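Local coordinates for protein glutathione S-transferase 1 (PDB 4Q5F) that conjugates reduced glutathione to a wide range of hydrophobic electrophiles and can also act as a glutathione peroxidase, at residues R31-Q36 / R85-A90; H144-E149 / S188-L193; V171-L176 / K195-V200. All coordinates share one frame; numbering follows the deposited sequence.

Contact 1: residues R31-Q36 / R85-A90; sequences RLIFHQ and RQFGLA
Phe34 and Phe87 meet obliquely, CD1 of Phe34 lying 3.7 Å from CE2 of Phe87. The two ring planes are inclined at 52° and the centroids lie 6.0 Å apart, so the pair is neither a parallel stack nor a T-shaped one. CD1 and CE1 of Phe34 lie at the edge of the Phe87 ring, near its plane, whereas CE2 of Phe87 reaches the Phe34 ring at a slant. The side chain of Phe34 sets off away from residues 85-90, and its ring turns back to make the contact. At the same edge of Phe87 the carbonyl O of Ile33 lies 3.8 Å from CD2 of Phe87, and CG2 of Ile33 is 4.0 Å from that carbon, the two side chains crossing at about a right angle. With chi1 of -64° CG1 of Ile33 lies beside the backbone N, and CG2, anti to that N, is the branch that meets Phe87. Both segments belong to the thioredoxin-like N-terminal domain of the transferase, where residues 85-90 carry the chain out of helix 76-86 and Phe87 is the first residue to leave helical backbone angles. Beyond that turn Leu89 lays CD1 against the aliphatic CG of Gln36 at 3.8 Å, a contact between methyl and methylene rather than with the amide. Phe34 also stacks on Phe41, and Ile33 packs against Tyr80 and Leu83 of helix 76-86.

Contact 2: residues H144-E149 / S188-L193; sequences HLPLLE and SGHLQL
Glu149 and His190 form the polar centre of this contact, a His-carboxylate hydrogen bond in which ND1 of His190 donates to OE1 of Glu149 over 2.7 Å. The bond is fairly straight, with an N-H...O angle of 164°, and OE1 lies close to the imidazole plane, although the donor stands above the plane of the carboxylate. CG of His190 is anti to its carbonyl carbon (chi1 -58°), beside the backbone N, and the ring it carries presents ND1 to Glu149. The other oxygen turns to the start of helix 191-201. OE2 of Glu149 accepts two weak bonds, from the backbone N of Gln192 (3.2 Å) and from that of Leu193; His190 itself occupies the N-cap position.

A second kind of interaction is CH-pi. CB of Leu145 sits over one face of the imidazole of His190, 3.7 Å from the centroid and 16° off the ring normal, displaced toward the CE1 and NE2 side. CD1 of Leu145 reaches CD2 of His190, while CD of Pro146 comes obliquely to CE1 of His190 at 3.6 Å.

Apolar packing completes the set. CD2 of Leu145 touches CD1 of Leu193 at 3.6 Å. Helix 129-155, kinked at Pro146, is thus joined to the beginning of helix 191-201 within the all-helical C-terminal domain.

One carboxylate therefore serves two ends: the bond to OE1, with Leu145 CB over one face, helps to hold the imidazole in its orientation, and OE2 faces the amino end of a helix, where the helix dipole would probably help to stabilise a negative charge.

Contact 3: residues V171-L176 / K195-V200; sequences VITDSL and KYIEHV
Thr173 has chi1 of 55°, which sets OG1 between the backbone N and the carbonyl carbon and leaves CG2 anti to that carbon, where it meets the ring of Tyr196. Tyr196 holds CG anti to its backbone N (chi1 167°), and the far part of its ring lies under CG2 of Thr173. The result is a CH-pi contact between two helices of the all-helical C-terminal domain, 167-182 and 191-201, whose segments cross at -112° with axes 9.3 Å apart. CG2 of Thr173 lies over one face of the Tyr196 ring, 3.8 Å from its centroid and displaced toward the CE2-CZ side. At the ring edge, CG2 of Ile172 approaches CE2 of Tyr196. The polar ends look elsewhere: OG1 of Thr173 hydrogen-bonds to the carbonyl O of Asp169, and OH of Tyr196 to OD1 of Asp169, so the same residue holds both hydroxyls. Backbones come close here, the CA atoms of Thr173 and Ile197 being 5.1 Å apart. Ile197 meets two residues of 171-176: its CG2 lies near the carbonyl O of Thr173 and its CD1 is 3.8 Å from CB of Leu176. CG1 of Val200 lies 3.5 Å from OG1 of Thr173.

In the fold
From the N terminus, contact 1 comes first: helix 27-37 meets the turn after helix 76-86, closing a loop that holds three of the four strands of the N-terminal domain's sheet. It is complete before the other two begin. Contact 2 closes a loop that holds helix 167-182, and contact 3 a shorter one running through the start of helix 191-201. Their segments alternate along the chain, so these loops cross rather than nest. Helix 191-201 serves both, its beginning facing helix 129-155 and its later turns helix 167-182. Contacts 1 and 3 also touch, through CD1 of Leu32 and CB of Asp174, at 3.4 Å, which joins the thioredoxin-like domain to the helical one.

Contact 1: residues R31-Q36 / R85-A90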
# COMPACT_ATOMS: atom_id res chain seq x y z
N ARG B 31 -7.76 -10.22 -11.83
CA ARG B 31 -8.18 -10.90 -13.05
C ARG B 31 -7.02 -11.02 -14.03
O ARG B 31 -6.76 -12.10 -14.57
CB ARG B 31 -9.33 -10.15 -13.72
CG ARG B 31 -10.60 -10.07 -12.90
CD ARG B 31 -11.64 -9.21 -13.60
NE ARG B 31 -12.86 -9.07 -12.80
CZ ARG B 31 -13.47 -7.91 -12.53
NH1 ARG B 31 -13.00 -6.76 -12.99
NH2 ARG B 31 -14.57 -7.92 -11.79
N LEU B 32 -6.33 -9.91 -14.24
CA LEU B 32 -5.19 -9.87 -15.15
C LEU B 32 -4.10 -10.85 -14.71
O LEU B 32 -3.46 -11.49 -15.55
CB LEU B 32 -4.61 -8.45 -15.19
CG LEU B 32 -5.43 -7.43 -15.97
CD1 LEU B 32 -5.03 -6.02 -15.59
CD2 LEU B 32 -5.24 -7.65 -17.47
N ILE B 33 -3.90 -10.97 -13.41
CA ILE B 33 -2.87 -11.85 -12.87
C ILE B 33 -3.25 -13.32 -13.08
O ILE B 33 -2.39 -14.15 -13.36
CB ILE B 33 -2.61 -11.55 -11.38
CG1 ILE B 33 -2.05 -10.14 -11.22
CG2 ILE B 33 -1.61 -12.55 -10.79
CD1 ILE B 33 -2.11 -9.59 -9.81
N PHE B 34 -4.54 -13.64 -12.94
CA PHE B 34 -5.01 -14.99 -13.22
C PHE B 34 -4.78 -15.34 -14.69
O PHE B 34 -4.21 -16.38 -15.01
CB PHE B 34 -6.50 -15.13 -12.91
CG PHE B 34 -6.81 -15.26 -11.46
CD1 PHE B 34 -6.31 -16.32 -10.71
CD2 PHE B 34 -7.65 -14.35 -10.83
CE1 PHE B 34 -6.61 -16.45 -9.37
CE2 PHE B 34 -7.95 -14.47 -9.49
CZ PHE B 34 -7.43 -15.52 -8.76
N HIS B 35 -5.25 -14.47 -15.58
CA HIS B 35 -5.22 -14.75 -17.01
C HIS B 35 -3.80 -14.86 -17.55
O HIS B 35 -3.54 -15.67 -18.43
CB HIS B 35 -6.01 -13.69 -17.77
CG HIS B 35 -7.49 -13.92 -17.74
ND1 HIS B 35 -8.34 -13.23 -16.90
CD2 HIS B 35 -8.27 -14.78 -18.44
CE1 HIS B 35 -9.57 -13.65 -17.09
NE2 HIS B 35 -9.56 -14.59 -18.02
N GLN B 36 -2.89 -14.06 -17.01
CA GLN B 36 -1.49 -14.16 -17.41
C GLN B 36 -0.96 -15.55 -17.08
O GLN B 36 -0.34 -16.21 -17.91
CB GLN B 36 -0.64 -13.10 -16.70
CG GLN B 36 0.86 -13.24 -16.93
CD GLN B 36 1.24 -13.21 -18.39
OE1 GLN B 36 0.46 -12.77 -19.24
NE2 GLN B 36 2.44 -13.68 -18.71
N ARG B 85 2.95 -14.13 -6.13
CA ARG B 85 3.92 -15.06 -5.55
C ARG B 85 3.53 -16.51 -5.83
O ARG B 85 4.39 -17.34 -6.10
CB ARG B 85 4.04 -14.81 -4.05
CG ARG B 85 4.82 -13.56 -3.72
CD ARG B 85 4.53 -13.03 -2.33
NE ARG B 85 5.11 -13.85 -1.28
CZ ARG B 85 5.54 -13.39 -0.11
NH1 ARG B 85 5.48 -12.09 0.17
NH2 ARG B 85 6.05 -14.23 0.78
N GLN B 86 2.23 -16.79 -5.77
CA GLN B 86 1.73 -18.13 -6.07
C GLN B 86 2.05 -18.54 -7.50
O GLN B 86 2.29 -19.72 -7.77
CB GLN B 86 0.21 -18.19 -5.85
CG GLN B 86 -0.21 -18.24 -4.39
CD GLN B 86 0.27 -19.50 -3.69
OE1 GLN B 86 0.23 -20.59 -4.25
NE2 GLN B 86 0.72 -19.35 -2.45
N PHE B 87 2.06 -17.57 -8.41
CA PHE B 87 2.18 -17.86 -9.84
C PHE B 87 3.56 -17.51 -10.41
O PHE B 87 3.75 -17.51 -11.63
CB PHE B 87 1.11 -17.10 -10.64
CG PHE B 87 -0.30 -17.38 -10.18
CD1 PHE B 87 -0.60 -18.48 -9.39
CD2 PHE B 87 -1.33 -16.53 -10.56
CE1 PHE B 87 -1.90 -18.72 -8.98
CE2 PHE B 87 -2.63 -16.78 -10.16
CZ PHE B 87 -2.91 -17.87 -9.37
N GLY B 88 4.52 -17.21 -9.54
CA GLY B 88 5.86 -16.88 -9.98
C GLY B 88 5.92 -15.62 -10.82
O GLY B 88 6.71 -15.52 -11.76
N LEU B 89 5.07 -14.64 -10.48
CA LEU B 89 5.05 -13.35 -11.16
C LEU B 89 5.37 -12.24 -10.17
O LEU B 89 4.84 -11.13 -10.27
CB LEU B 89 3.67 -13.11 -11.78
CG LEU B 89 3.28 -14.01 -12.95
CD1 LEU B 89 1.79 -13.87 -13.25
CD2 LEU B 89 4.11 -13.67 -14.17
N ALA B 90 6.24 -12.53 -9.21
CA ALA B 90 6.53 -11.62 -8.11
C ALA B 90 7.99 -11.18 -8.07
O ALA B 90 8.33 -10.25 -7.34
CB ALA B 90 6.13 -12.26 -6.79

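Contact 2: residues H144-E149 / S188-L193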
# COMPACT_ATOMS: atom_id res chain seq x y z
N HIS B 144 4.72 12.27 -11.15
CA HIS B 144 4.84 10.83 -10.95
C HIS B 144 5.33 10.04 -12.17
O HIS B 144 6.10 9.10 -12.02
CB HIS B 144 3.50 10.26 -10.46
CG HIS B 144 3.21 10.57 -9.03
ND1 HIS B 144 3.74 9.83 -7.99
CD2 HIS B 144 2.46 11.54 -8.46
CE1 HIS B 144 3.31 10.34 -6.84
NE2 HIS B 144 2.54 11.37 -7.10
N LEU B 145 4.87 10.42 -13.36
CA LEU B 145 5.27 9.71 -14.57
C LEU B 145 6.78 9.67 -14.78
O LEU B 145 7.33 8.62 -15.10
CB LEU B 145 4.57 10.29 -15.80
CG LEU B 145 3.05 10.11 -15.89
CD1 LEU B 145 2.54 10.63 -17.22
CD2 LEU B 145 2.64 8.65 -15.70
N PRO B 146 7.47 10.82 -14.60
CA PRO B 146 8.93 10.76 -14.71
C PRO B 146 9.57 9.78 -13.72
O PRO B 146 10.59 9.17 -14.03
CB PRO B 146 9.38 12.19 -14.41
CG PRO B 146 8.14 12.99 -14.15
CD PRO B 146 6.97 12.20 -14.60
N LEU B 147 8.97 9.64 -12.54
CA LEU B 147 9.50 8.74 -11.52
C LEU B 147 9.29 7.27 -11.92
O LEU B 147 10.16 6.43 -11.68
CB LEU B 147 8.87 9.02 -10.16
CG LEU B 147 9.11 10.44 -9.62
CD1 LEU B 147 8.27 10.70 -8.38
CD2 LEU B 147 10.58 10.67 -9.33
N LEU B 148 8.14 6.97 -12.51
CA LEU B 148 7.88 5.62 -13.00
C LEU B 148 8.78 5.30 -14.19
O LEU B 148 9.27 4.18 -14.33
CB LEU B 148 6.41 5.47 -13.41
CG LEU B 148 5.33 5.58 -12.32
CD1 LEU B 148 3.97 5.26 -12.92
CD2 LEU B 148 5.62 4.66 -11.15
N GLU B 149 8.99 6.30 -15.04
CA GLU B 149 9.79 6.13 -16.24
C GLU B 149 11.27 6.00 -15.89
O GLU B 149 12.00 5.24 -16.52
CB GLU B 149 9.58 7.32 -17.18
CG GLU B 149 9.66 6.99 -18.66
CD GLU B 149 9.17 8.13 -19.53
OE1 GLU B 149 9.20 9.29 -19.06
OE2 GLU B 149 8.74 7.87 -20.68
N SER B 188 1.36 11.64 -23.10
CA SER B 188 2.10 12.47 -24.04
C SER B 188 3.35 13.04 -23.37
O SER B 188 3.25 13.72 -22.35
CB SER B 188 1.22 13.61 -24.55
OG SER B 188 0.18 13.11 -25.37
N GLY B 189 4.51 12.75 -23.94
CA GLY B 189 5.79 13.18 -23.40
C GLY B 189 6.58 12.05 -22.77
O GLY B 189 7.75 12.22 -22.42
N HIS B 190 5.94 10.89 -22.65
CA HIS B 190 6.54 9.72 -22.01
C HIS B 190 6.39 8.47 -22.86
O HIS B 190 5.55 7.61 -22.56
CB HIS B 190 5.87 9.47 -20.66
CG HIS B 190 5.95 10.62 -19.72
ND1 HIS B 190 7.00 10.80 -18.84
CD2 HIS B 190 5.11 11.66 -19.51
CE1 HIS B 190 6.81 11.89 -18.14
NE2 HIS B 190 5.66 12.44 -18.52
N LEU B 191 7.20 8.35 -23.91
CA LEU B 191 7.07 7.23 -24.83
C LEU B 191 7.58 5.92 -24.23
O LEU B 191 7.10 4.85 -24.60
CB LEU B 191 7.78 7.54 -26.17
CG LEU B 191 9.30 7.68 -26.30
CD1 LEU B 191 9.98 6.34 -26.30
CD2 LEU B 191 9.63 8.37 -27.60
N GLN B 192 8.54 6.02 -23.32
CA GLN B 192 9.08 4.82 -22.68
C GLN B 192 7.98 4.12 -21.88
O GLN B 192 7.97 2.89 -21.77
CB GLN B 192 10.27 5.16 -21.78
CG GLN B 192 11.50 5.64 -22.52
CD GLN B 192 12.06 4.59 -23.47
OE1 GLN B 192 11.85 3.39 -23.28
NE2 GLN B 192 12.77 5.04 -24.50
N LEU B 193 7.06 4.90 -21.32
CA LEU B 193 5.89 4.33 -20.66
C LEU B 193 4.88 3.84 -21.69
O LEU B 193 4.25 2.80 -21.50
CB LEU B 193 5.23 5.36 -19.74
CG LEU B 193 5.89 5.69 -18.41
CD1 LEU B 193 4.99 6.62 -17.61
CD2 LEU B 193 6.20 4.44 -17.59

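Contact 3: residues V171-L176 / K195-V200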
# COMPACT_ATOMS: atom_id res chain seq x y z
N VAL B 171 -0.90 -4.73 -13.37
CA VAL B 171 -1.86 -3.82 -12.76
C VAL B 171 -1.59 -2.37 -13.15
O VAL B 171 -2.51 -1.62 -13.45
CB VAL B 171 -1.84 -3.94 -11.22
CG1 VAL B 171 -2.82 -2.96 -10.58
CG2 VAL B 171 -2.17 -5.37 -10.80
N ILE B 172 -0.31 -1.99 -13.14
CA ILE B 172 0.08 -0.62 -13.46
C ILE B 172 -0.34 -0.24 -14.87
O ILE B 172 -1.03 0.76 -15.07
CB ILE B 172 1.61 -0.43 -13.29
CG1 ILE B 172 1.97 -0.42 -11.80
CG2 ILE B 172 2.08 0.88 -13.93
CD1 ILE B 172 3.46 -0.50 -11.52
N THR B 173 0.07 -1.04 -15.85
CA THR B 173 -0.17 -0.73 -17.25
C THR B 173 -1.66 -0.70 -17.59
O THR B 173 -2.09 0.10 -18.43
CB THR B 173 0.52 -1.74 -18.17
OG1 THR B 173 0.12 -3.07 -17.82
CG2 THR B 173 2.03 -1.61 -18.05
N ASP B 174 -2.45 -1.55 -16.95
CA ASP B 174 -3.89 -1.57 -17.19
C ASP B 174 -4.52 -0.28 -16.68
O ASP B 174 -5.35 0.32 -17.36
CB ASP B 174 -4.55 -2.77 -16.51
CG ASP B 174 -6.03 -2.86 -16.81
OD1 ASP B 174 -6.40 -3.24 -17.94
OD2 ASP B 174 -6.84 -2.56 -15.90
N SER B 175 -4.12 0.13 -15.48
CA SER B 175 -4.67 1.33 -14.86
C SER B 175 -4.27 2.57 -15.64
O SER B 175 -5.11 3.43 -15.92
CB SER B 175 -4.18 1.45 -13.41
OG SER B 175 -4.37 0.23 -12.71
N LEU B 176 -2.99 2.67 -16.00
CA LEU B 176 -2.50 3.78 -16.80
C LEU B 176 -3.24 3.86 -18.13
O LEU B 176 -3.62 4.94 -18.58
CB LEU B 176 -1.00 3.64 -17.05
CG LEU B 176 -0.06 3.81 -15.86
CD1 LEU B 176 1.39 3.63 -16.30
CD2 LEU B 176 -0.25 5.16 -15.19
N LYS B 195 5.48 2.65 -24.68
CA LYS B 195 5.96 1.37 -25.19
C LYS B 195 5.73 0.28 -24.15
O LYS B 195 5.25 -0.81 -24.46
CB LYS B 195 7.46 1.45 -25.51
CG LYS B 195 7.80 2.26 -26.75
CD LYS B 195 9.23 2.00 -27.22
CE LYS B 195 10.22 2.93 -26.53
NZ LYS B 195 11.65 2.58 -26.78
N TYR B 196 6.10 0.60 -22.91
CA TYR B 196 5.95 -0.31 -21.77
C TYR B 196 4.51 -0.82 -21.64
O TYR B 196 4.28 -2.00 -21.41
CB TYR B 196 6.38 0.44 -20.51
CG TYR B 196 6.01 -0.21 -19.19
CD1 TYR B 196 6.43 -1.49 -18.87
CD2 TYR B 196 5.28 0.49 -18.24
CE1 TYR B 196 6.10 -2.07 -17.66
CE2 TYR B 196 4.95 -0.07 -17.03
CZ TYR B 196 5.37 -1.35 -16.74
OH TYR B 196 5.04 -1.91 -15.53
N ILE B 197 3.55 0.08 -21.81
CA ILE B 197 2.14 -0.28 -21.75
C ILE B 197 1.74 -1.09 -22.98
O ILE B 197 0.95 -2.03 -22.88
CB ILE B 197 1.25 0.98 -21.63
CG1 ILE B 197 1.53 1.69 -20.31
CG2 ILE B 197 -0.23 0.63 -21.72
CD1 ILE B 197 1.00 3.11 -20.25
N GLU B 198 2.28 -0.73 -24.14
CA GLU B 198 2.00 -1.44 -25.38
C GLU B 198 2.50 -2.88 -25.27
O GLU B 198 1.81 -3.82 -25.68
CB GLU B 198 2.68 -0.75 -26.56
CG GLU B 198 2.24 -1.28 -27.92
CD GLU B 198 3.17 -0.84 -29.04
OE1 GLU B 198 4.30 -1.37 -29.12
OE2 GLU B 198 2.78 0.04 -29.84
N HIS B 199 3.70 -3.04 -24.73
CA HIS B 199 4.34 -4.35 -24.61
C HIS B 199 3.53 -5.31 -23.74
O HIS B 199 3.12 -6.37 -24.21
CB HIS B 199 5.75 -4.18 -24.03
CG HIS B 199 6.51 -5.47 -23.91
ND1 HIS B 199 7.66 -5.72 -24.62
CD2 HIS B 199 6.28 -6.58 -23.17
CE1 HIS B 199 8.11 -6.92 -24.32
NE2 HIS B 199 7.29 -7.47 -23.44
N VAL B 200 3.32 -4.93 -22.48
CA VAL B 200 2.63 -5.78 -21.52
C VAL B 200 1.27 -6.23 -22.04
O VAL B 200 0.89 -7.39 -21.88
CB VAL B 200 2.45 -5.05 -20.16
CG1 VAL B 200 1.64 -5.90 -19.16
CG2 VAL B 200 3.81 -4.64 -19.59